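Local coordinates for protein Exo-beta-1,3-glucanase (Streptomyces sp. SirexAA-E, PDB 4PEY) that hydrolyses laminarin and laminarioligosaccharides from their non-reducing ends as a secreted exo-beta-1,3-glucanase, giving glucose and laminaribiose, at residues M192-V197 / P208-L213; Q174-D179 / E214-S219; G320-K325 / S346-E351. The protein carries 1 engineered substitution. All coordinates share one frame; numbering follows the deposited sequence. Where two conformers were deposited one is given.

Interaction 1. Residues M192-V197 / P208-L213; sequences MTFSGV and PPYTTL
Met192 to Ser195 pair in parallel with Tyr210 to Leu213, and the axes of strands 192-194 and 210-213 lie 4.7 Å apart, 6° from parallel. Five backbone hydrogen bonds join them, starting with Met192 N to Pro209 O and ending with Gly196 N to Leu213 O. Leu213 O takes a second bond, from a water that also accepts from Val197 N. This happens where the chain turns a corner at Ser195 and Gly196.

Met192, Phe194, Tyr210 and Thr212 share one face. Phe194 turns its edge toward the face of Tyr210 in an offset edge-to-face pair, planes at 72°, with Phe194 CE1 3.8 Å from Tyr210 CD1. Met192 CB meets the edge of the tyrosine ring. Trp185 packs edge-to-face with Phe194 and also meets the Tyr210 ring. Thr212 OG1 lies 3.6 Å from Phe194 CD1 and is hydrogen-bonded to Pro201 O.

On the other face Thr193 and Thr211 lie side by side, pointing the same way. Both place OG1 beside the backbone N (chi1 -65° in Thr193), and Thr193 OG1 rests 3.6 Å from Thr211 CB. Thr193 OG1 bonds to Asn191 and Thr211 OG1 to Asp524. An alanine in place of Thr193 would probably leave Asn191 OD1 without this mate and open a gap beside Thr211. Backbone bonds thus join two beta-helix coils, with packed rings on one face and paired threonines on the other.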
loop_
_atom_site.group_PDB
_atom_site.type_symbol
_atom_site.label_atom_id
_atom_site.label_comp_id
_atom_site.label_asym_id
_atom_site.label_seq_id
_atom_site.Cartn_x
_atom_site.Cartn_y
_atom_site.Cartn_z
ATOM N N MET A 192 -8.883 7.444 -11.508
ATOM C CA MET A 192 -9.480 7.502 -10.199
ATOM C C MET A 192 -10.513 6.397 -10.021
ATOM O O MET A 192 -11.507 6.360 -10.705
ATOM C CB MET A 192 -10.125 8.875 -9.947
ATOM C CG MET A 192 -9.205 10.031 -9.570
ATOM S SD MET A 192 -7.660 10.243 -10.533
ATOM C CE MET A 192 -6.880 11.557 -9.601
ATOM N N THR A 193 -10.208 5.471 -9.139
ATOM C CA THR A 193 -11.042 4.295 -8.925
ATOM C C THR A 193 -11.680 4.322 -7.527
ATOM O O THR A 193 -11.047 4.731 -6.537
ATOM C CB THR A 193 -10.216 2.992 -9.130
ATOM O OG1 THR A 193 -9.796 2.909 -10.496
ATOM C CG2 THR A 193 -11.018 1.737 -8.783
ATOM N N PHE A 194 -12.941 3.900 -7.468
ATOM C CA PHE A 194 -13.752 3.902 -6.252
ATOM C C PHE A 194 -14.442 2.551 -6.099
ATOM O O PHE A 194 -15.022 2.050 -7.064
ATOM C CB PHE A 194 -14.825 4.996 -6.316
ATOM C CG PHE A 194 -14.307 6.345 -6.741
ATOM C CD1 PHE A 194 -14.171 6.661 -8.090
ATOM C CD2 PHE A 194 -13.965 7.304 -5.795
ATOM C CE1 PHE A 194 -13.691 7.901 -8.484
ATOM C CE2 PHE A 194 -13.488 8.556 -6.187
ATOM C CZ PHE A 194 -13.349 8.855 -7.530
ATOM N N SER A 195 -14.415 1.961 -4.907
ATOM C CA SER A 195 -15.333 0.847 -4.631
ATOM C C SER A 195 -15.980 1.064 -3.267
ATOM O O SER A 195 -15.296 1.323 -2.290
ATOM C CB SER A 195 -14.635 -0.525 -4.709
ATOM O OG SER A 195 -13.615 -0.694 -3.734
ATOM N N GLY A 196 -17.308 0.992 -3.215
ATOM C CA GLY A 196 -18.028 1.196 -1.967
ATOM C C GLY A 196 -17.927 2.604 -1.404
ATOM O O GLY A 196 -17.951 2.796 -0.190
ATOM N N VAL A 197 -17.817 3.602 -2.277
ATOM C CA VAL A 197 -17.664 4.976 -1.814
ATOM C C VAL A 197 -18.957 5.764 -1.994
ATOM O O VAL A 197 -19.383 6.046 -3.118
ATOM C CB VAL A 197 -16.508 5.691 -2.552
ATOM C CG1 VAL A 197 -16.382 7.147 -2.085
ATOM C CG2 VAL A 197 -15.202 4.926 -2.330
ATOM N N PRO A 208 -14.726 11.862 -17.354
ATOM C CA PRO A 208 -13.424 11.819 -16.672
ATOM C C PRO A 208 -13.046 10.362 -16.396
ATOM O O PRO A 208 -13.916 9.495 -16.507
ATOM C CB PRO A 208 -13.670 12.591 -15.365
ATOM C CG PRO A 208 -14.922 13.366 -15.590
ATOM C CD PRO A 208 -15.745 12.557 -16.550
ATOM N N PRO A 209 -11.775 10.088 -16.074
ATOM C CA PRO A 209 -11.367 8.684 -15.916
ATOM C C PRO A 209 -11.784 8.105 -14.561
ATOM O O PRO A 209 -10.938 7.769 -13.721
ATOM C CB PRO A 209 -9.844 8.748 -16.052
ATOM C CG PRO A 209 -9.492 10.129 -15.550
ATOM C CD PRO A 209 -10.630 11.013 -16.022
ATOM N N TYR A 210 -13.096 7.980 -14.373
ATOM C CA TYR A 210 -13.665 7.446 -13.139
ATOM C C TYR A 210 -14.127 5.994 -13.311
ATOM O O TYR A 210 -15.013 5.697 -14.129
ATOM C CB TYR A 210 -14.855 8.295 -12.687
ATOM C CG TYR A 210 -14.534 9.713 -12.264
ATOM C CD1 TYR A 210 -13.337 10.032 -11.636
ATOM C CD2 TYR A 210 -15.452 10.735 -12.484
ATOM C CE1 TYR A 210 -13.067 11.342 -11.236
ATOM C CE2 TYR A 210 -15.193 12.033 -12.094
ATOM C CZ TYR A 210 -14.000 12.332 -11.469
ATOM O OH TYR A 210 -13.763 13.633 -11.079
ATOM N N THR A 211 -13.537 5.109 -12.518
ATOM C CA THR A 211 -13.933 3.708 -12.447
ATOM C C THR A 211 -14.643 3.528 -11.119
ATOM O O THR A 211 -14.018 3.650 -10.075
ATOM C CB THR A 211 -12.716 2.763 -12.531
ATOM O OG1 THR A 211 -12.070 2.935 -13.799
ATOM C CG2 THR A 211 -13.133 1.298 -12.358
ATOM N N THR A 212 -15.944 3.257 -11.155
ATOM C CA THR A 212 -16.747 3.287 -9.940
ATOM C C THR A 212 -17.535 2.000 -9.744
ATOM O O THR A 212 -18.389 1.651 -10.566
ATOM C CB THR A 212 -17.719 4.484 -9.959
ATOM O OG1 THR A 212 -16.969 5.693 -10.140
ATOM C CG2 THR A 212 -18.521 4.557 -8.665
ATOM N N LEU A 213 -17.246 1.318 -8.641
ATOM C CA LEU A 213 -17.947 0.104 -8.244
ATOM C C LEU A 213 -18.813 0.405 -7.022
ATOM O O LEU A 213 -18.349 1.031 -6.070
ATOM C CB LEU A 213 -16.954 -1.022 -7.937
ATOM C CG LEU A 213 -16.120 -1.629 -9.074
ATOM C CD1 LEU A 213 -15.149 -0.645 -9.712
ATOM C CD2 LEU A 213 -15.336 -2.804 -8.538
HETATM O O HOH W 1 -17.930 3.659 -5.157
#

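Interaction 2. Residues Q174-D179 / E214-S219; sequences QWYTRD and ETTPVS
Asp179 reaches across to Thr216 and Ser219 and gives each a separate carboxylate oxygen. Thr216 OG1 donates to Asp179 OD1 at 2.6 Å. Ser219 OG donates to Asp179 OD2 at 2.7 Å. Both hydroxyls come from the syn side, tilted out of the carboxylate plane by 32° for Thr216 and 35° for Ser219. Asp179 OD2 also accepts from Arg178 NH1 at 2.8 Å, in a salt bridge between sequence neighbours. Arg178 NH1 comes on the anti side, and it and Ser219 OG approach OD2 from opposite faces of the plane. Three bonds therefore hold the carboxylate and fix its rotation. The arginine and the two hydroxyls would probably favour the charged form of Asp179. Arg178 runs extended from CG to NE, which carries its guanidinium out to Asp179 and Ser219. Ser219 CB sits over one face of that group, 3.7 Å from Arg178 NH1. Arg178 has further salt bridges to Asp397 and Glu221.

The rest is looser. Tyr176 OH comes only to 4.4 Å from Thr216 CG2. The backbones stay apart, with Asp179 CA 7.0 Å from Thr216 CA. Toward solvent, Glu214 is exposed, and Thr215 and Val218 point away from the other segment.

The contact spans two strands that are not direct neighbours. Strand 191-198 pairs with both strand 174-178 and strand 210-220, and its Ser195 OG hydrogen-bonds to Tyr176 OH and Thr216 OG1. Arg240 and Ala243 of strand 231-243 touch Asp179, Ala243 also touches Ser219, and Ile453 of strand 450-458 touches Tyr176 and Pro217.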
loop_
_atom_site.group_PDB
_atom_site.type_symbol
_atom_site.label_atom_id
_atom_site.label_comp_id
_atom_site.label_asym_id
_atom_site.label_seq_id
_atom_site.Cartn_x
_atom_site.Cartn_y
_atom_site.Cartn_z
ATOM N N GLN A 174 -3.464 9.413 -10.227
ATOM C CA GLN A 174 -4.382 8.314 -10.005
ATOM C C GLN A 174 -4.682 8.231 -8.517
ATOM O O GLN A 174 -3.988 8.854 -7.706
ATOM C CB GLN A 174 -3.798 6.996 -10.544
ATOM C CG GLN A 174 -2.588 6.433 -9.772
ATOM C CD GLN A 174 -1.247 7.024 -10.193
ATOM O OE1 GLN A 174 -0.913 7.088 -11.385
ATOM N NE2 GLN A 174 -0.456 7.434 -9.208
ATOM N N TRP A 175 -5.713 7.474 -8.153
ATOM C CA TRP A 175 -6.080 7.332 -6.749
ATOM C C TRP A 175 -7.025 6.165 -6.577
ATOM O O TRP A 175 -7.814 5.885 -7.481
ATOM C CB TRP A 175 -6.744 8.615 -6.219
ATOM C CG TRP A 175 -6.635 8.728 -4.733
ATOM C CD1 TRP A 175 -7.489 8.208 -3.794
ATOM C CD2 TRP A 175 -5.571 9.350 -4.008
ATOM N NE1 TRP A 175 -7.027 8.491 -2.529
ATOM C CE2 TRP A 175 -5.852 9.190 -2.633
ATOM C CE3 TRP A 175 -4.416 10.050 -4.390
ATOM C CZ2 TRP A 175 -5.014 9.702 -1.632
ATOM C CZ3 TRP A 175 -3.583 10.555 -3.396
ATOM C CH2 TRP A 175 -3.887 10.375 -2.031
ATOM N N TYR A 176 -6.947 5.501 -5.420
ATOM C CA TYR A 176 -7.928 4.490 -5.024
ATOM C C TYR A 176 -8.585 4.860 -3.701
ATOM O O TYR A 176 -7.903 5.160 -2.722
ATOM C CB TYR A 176 -7.290 3.097 -4.905
ATOM C CG TYR A 176 -8.274 2.017 -4.477
ATOM C CD1 TYR A 176 -9.477 1.829 -5.162
ATOM C CD2 TYR A 176 -8.004 1.190 -3.390
ATOM C CE1 TYR A 176 -10.374 0.839 -4.774
ATOM C CE2 TYR A 176 -8.897 0.194 -2.998
ATOM C CZ TYR A 176 -10.073 0.022 -3.693
ATOM O OH TYR A 176 -10.945 -0.968 -3.294
ATOM N N THR A 177 -9.912 4.828 -3.682
ATOM C CA THR A 177 -10.686 5.079 -2.474
ATOM C C THR A 177 -11.635 3.907 -2.283
ATOM O O THR A 177 -12.336 3.532 -3.235
ATOM C CB THR A 177 -11.508 6.394 -2.579
ATOM O OG1 THR A 177 -10.657 7.474 -2.980
ATOM C CG2 THR A 177 -12.204 6.737 -1.252
ATOM N N ARG A 178 -11.673 3.313 -1.089
ATOM C CA ARG A 178 -12.700 2.294 -0.843
ATOM C C ARG A 178 -13.438 2.471 0.471
ATOM O O ARG A 178 -12.900 2.996 1.452
ATOM C CB ARG A 178 -12.130 0.871 -0.912
ATOM C CG ARG A 178 -11.282 0.440 0.241
ATOM C CD ARG A 178 -11.209 -1.112 0.392
ATOM N NE ARG A 178 -10.387 -1.413 1.559
ATOM C CZ ARG A 178 -10.807 -1.311 2.820
ATOM N NH1 ARG A 178 -12.068 -0.982 3.090
ATOM N NH2 ARG A 178 -9.963 -1.539 3.817
ATOM N N ASP A 179 -14.703 2.060 0.440
ATOM C CA ASP A 179 -15.531 1.887 1.632
ATOM C C ASP A 179 -15.485 3.131 2.506
ATOM O O ASP A 179 -15.065 3.098 3.661
ATOM C CB ASP A 179 -15.083 0.627 2.373
ATOM C CG ASP A 179 -15.158 -0.603 1.486
ATOM O OD1 ASP A 179 -15.927 -0.558 0.500
ATOM O OD2 ASP A 179 -14.456 -1.597 1.748
ATOM N N GLU A 214 -20.069 -0.035 -7.047
ATOM C CA GLU A 214 -21.001 0.267 -5.963
ATOM C C GLU A 214 -20.536 -0.287 -4.610
ATOM O O GLU A 214 -20.696 0.366 -3.573
ATOM C CB GLU A 214 -22.387 -0.280 -6.310
ATOM C CG GLU A 214 -23.457 -0.038 -5.250
ATOM C CD GLU A 214 -24.019 1.376 -5.279
ATOM O OE1 GLU A 214 -23.665 2.142 -6.199
ATOM O OE2 GLU A 214 -24.825 1.715 -4.379
ATOM N N THR A 215 -19.959 -1.485 -4.625
ATOM C CA THR A 215 -19.456 -2.112 -3.405
ATOM C C THR A 215 -18.073 -2.725 -3.610
ATOM O O THR A 215 -17.644 -2.960 -4.744
ATOM C CB THR A 215 -20.397 -3.229 -2.892
ATOM O OG1 THR A 215 -20.483 -4.283 -3.865
ATOM C CG2 THR A 215 -21.787 -2.682 -2.599
ATOM N N THR A 216 -17.392 -2.991 -2.499
ATOM C CA THR A 216 -16.155 -3.765 -2.504
ATOM C C THR A 216 -16.514 -5.223 -2.193
ATOM O O THR A 216 -17.168 -5.481 -1.184
ATOM C CB THR A 216 -15.153 -3.220 -1.476
ATOM O OG1 THR A 216 -15.019 -1.796 -1.635
ATOM C CG2 THR A 216 -13.790 -3.891 -1.637
ATOM N N PRO A 217 -16.109 -6.176 -3.061
ATOM C CA PRO A 217 -16.571 -7.567 -2.913
ATOM C C PRO A 217 -16.368 -8.114 -1.504
ATOM O O PRO A 217 -17.283 -8.697 -0.907
ATOM C CB PRO A 217 -15.715 -8.334 -3.925
ATOM C CG PRO A 217 -15.369 -7.329 -4.961
ATOM C CD PRO A 217 -15.290 -5.989 -4.274
ATOM N N VAL A 218 -15.155 -7.949 -0.997
ATOM C CA VAL A 218 -14.790 -8.314 0.372
ATOM C C VAL A 218 -13.833 -7.257 0.905
ATOM O O VAL A 218 -12.929 -6.849 0.173
ATOM C CB VAL A 218 -14.078 -9.696 0.453
ATOM C CG1 VAL A 218 -13.929 -10.145 1.900
ATOM C CG2 VAL A 218 -14.790 -10.755 -0.388
ATOM N N SER A 219 -13.999 -6.823 2.150
ATOM C CA SER A 219 -12.970 -6.016 2.784
ATOM C C SER A 219 -12.981 -6.290 4.276
ATOM O O SER A 219 -13.987 -6.738 4.843
ATOM C CB SER A 219 -13.154 -4.519 2.500
ATOM O OG SER A 219 -14.380 -4.026 3.013
#

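Interaction 3. Residues G320-K325 / S346-E351; sequences GVTALK and SETLVE
Leu324 and Lys325 pair in parallel with Val350 and Glu351, and backbone bonds hold this end of the contact. Leu349 O accepts from both Ala323 N, at 2.9 Å, and Leu324 N, at 3.2 Å. Glu351 N donates to Leu324 O.

Hydroxyl groups run from the Ser346 end to the carboxylate of Glu351. Ser346 OG donates to Val321 O at 2.8 Å, from above the carbonyl plane. Thr322 OG1 lies 2.7 Å from Thr348 OG1. Thr348 OG1 in turn donates to Glu351 OE2 at 2.6 Å, on the anti side. Waters fill in here: one joins Gly320 O to Thr322 OG1, another joins Gly320 O to Glu347 N.

Charged and apolar chains meet more loosely. Lys325 and Glu351 lie side by side, pointing the same way, but Lys325 NZ stays 4.2 Å from Glu351 OE1, too far for a salt bridge. On the opposite face Leu324 CD2 is 4.4 Å from Val350 CG1.

In these two coils of the parallel beta-helix, pairing begins at Leu324 and Val350, after a carbonyl shared by two N-H groups. Where segment 346-351 turns a corner, serine and threonine hydroxyls and water take over. The nearby lysine would probably steady the charge of Glu351 without gripping it.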
loop_
_atom_site.group_PDB
_atom_site.type_symbol
_atom_site.label_atom_id
_atom_site.label_comp_id
_atom_site.label_asym_id
_atom_site.label_seq_id
_atom_site.Cartn_x
_atom_site.Cartn_y
_atom_site.Cartn_z
ATOM N N GLY A 320 19.934 -13.922 2.300
ATOM C CA GLY A 320 19.076 -14.364 1.216
ATOM C C GLY A 320 17.806 -15.075 1.645
ATOM O O GLY A 320 17.139 -15.693 0.818
ATOM N N VAL A 321 17.446 -14.992 2.924
ATOM C CA VAL A 321 16.253 -15.697 3.373
ATOM C C VAL A 321 14.983 -14.940 3.005
ATOM O O VAL A 321 15.010 -13.769 2.628
ATOM C CB VAL A 321 16.254 -15.960 4.912
ATOM C CG1 VAL A 321 17.518 -16.706 5.328
ATOM C CG2 VAL A 321 16.091 -14.658 5.705
ATOM N N THR A 322 13.866 -15.638 3.103
ATOM C CA THR A 322 12.552 -15.032 2.985
ATOM C C THR A 322 12.265 -14.274 4.291
ATOM O O THR A 322 12.557 -14.789 5.365
ATOM C CB THR A 322 11.496 -16.126 2.709
ATOM O OG1 THR A 322 11.849 -16.818 1.497
ATOM C CG2 THR A 322 10.093 -15.547 2.595
ATOM N N ALA A 323 11.741 -13.048 4.212
ATOM C CA ALA A 323 11.504 -12.257 5.423
ATOM C C ALA A 323 10.316 -12.775 6.233
ATOM O O ALA A 323 10.362 -12.830 7.467
ATOM C CB ALA A 323 11.279 -10.779 5.071
ATOM N N LEU A 324 9.238 -13.122 5.534
ATOM C CA LEU A 324 7.981 -13.465 6.184
ATOM C C LEU A 324 7.291 -14.608 5.456
ATOM O O LEU A 324 7.053 -14.525 4.247
ATOM C CB LEU A 324 7.062 -12.241 6.227
ATOM C CG LEU A 324 5.677 -12.452 6.835
ATOM C CD1 LEU A 324 5.793 -12.863 8.293
ATOM C CD2 LEU A 324 4.845 -11.188 6.691
ATOM N N LYS A 325 6.986 -15.672 6.193
ATOM C CA LYS A 325 6.241 -16.805 5.652
ATOM C C LYS A 325 4.983 -17.040 6.473
ATOM O O LYS A 325 5.069 -17.333 7.660
ATOM C CB LYS A 325 7.094 -18.078 5.657
ATOM C CG LYS A 325 8.242 -18.085 4.679
ATOM C CD LYS A 325 8.929 -19.444 4.686
ATOM C CE LYS A 325 9.989 -19.530 3.602
ATOM N NZ LYS A 325 10.474 -20.929 3.434
ATOM N N SER A 346 17.259 -12.672 -2.229
ATOM C CA SER A 346 16.259 -13.556 -1.636
ATOM C C SER A 346 15.384 -14.137 -2.737
ATOM O O SER A 346 14.847 -13.407 -3.565
ATOM C CB SER A 346 15.384 -12.815 -0.618
ATOM O OG SER A 346 16.133 -12.397 0.504
ATOM N N GLU A 347 15.242 -15.454 -2.753
ATOM C CA GLU A 347 14.386 -16.103 -3.737
ATOM C C GLU A 347 12.960 -15.548 -3.647
ATOM O O GLU A 347 12.315 -15.281 -4.669
ATOM C CB GLU A 347 14.397 -17.617 -3.524
ATOM C CG GLU A 347 13.560 -18.385 -4.519
ATOM C CD GLU A 347 13.762 -19.882 -4.412
ATOM O OE1 GLU A 347 14.608 -20.324 -3.597
ATOM O OE2 GLU A 347 13.078 -20.621 -5.152
ATOM N N THR A 348 12.482 -15.365 -2.420
ATOM C CA THR A 348 11.209 -14.682 -2.162
ATOM C C THR A 348 11.377 -13.778 -0.950
ATOM O O THR A 348 12.195 -14.079 -0.082
ATOM C CB THR A 348 10.051 -15.659 -1.880
ATOM O OG1 THR A 348 10.362 -16.430 -0.712
ATOM C CG2 THR A 348 9.799 -16.597 -3.056
ATOM N N LEU A 349 10.620 -12.683 -0.877
ATOM C CA LEU A 349 10.653 -11.835 0.319
ATOM C C LEU A 349 9.481 -12.127 1.265
ATOM O O LEU A 349 9.648 -12.140 2.485
ATOM C CB LEU A 349 10.671 -10.348 -0.063
ATOM C CG LEU A 349 11.996 -9.886 -0.689
ATOM C CD1 LEU A 349 11.893 -8.494 -1.265
ATOM C CD2 LEU A 349 13.164 -9.953 0.308
ATOM N N VAL A 350 8.297 -12.347 0.695
ATOM C CA VAL A 350 7.088 -12.664 1.456
ATOM C C VAL A 350 6.353 -13.819 0.783
ATOM O O VAL A 350 6.105 -13.768 -0.426
ATOM C CB VAL A 350 6.137 -11.444 1.555
ATOM C CG1 VAL A 350 4.860 -11.802 2.320
ATOM C CG2 VAL A 350 6.850 -10.243 2.194
ATOM N N GLU A 351 6.026 -14.856 1.558
ATOM C CA GLU A 351 5.218 -15.970 1.066
ATOM C C GLU A 351 3.959 -16.110 1.901
ATOM O O GLU A 351 4.035 -16.219 3.123
ATOM C CB GLU A 351 5.999 -17.288 1.096
ATOM C CG GLU A 351 7.166 -17.326 0.138
ATOM C CD GLU A 351 7.956 -18.627 0.206
ATOM O OE1 GLU A 351 7.448 -19.626 0.766
ATOM O OE2 GLU A 351 9.094 -18.646 -0.312
HETATM O O HOH W 2 14.430 -16.649 0.027
HETATM O O HOH W 3 17.821 -17.046 -1.787
#

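How the interactions relate
Interactions 1 and 2 are close neighbours, their centres 8 Å apart, and both use strand 210-220. Interaction 1 is nested within the chain loop closed by interaction 2. The two contacts meet at Ser195, so the three strands 174-178, 191-198 and 210-220 are tied together. Interaction 3 comes later in the chain and joins strands 324-326 and 348-352 of a separate parallel sheet. Its centre is about 34 Å from that of interaction 1 and 29 Å from that of interaction 2, across the chain's centre. The arrangement fits the paired beta-helix domains of family GH55, with the first two contacts in one domain and the third in the other.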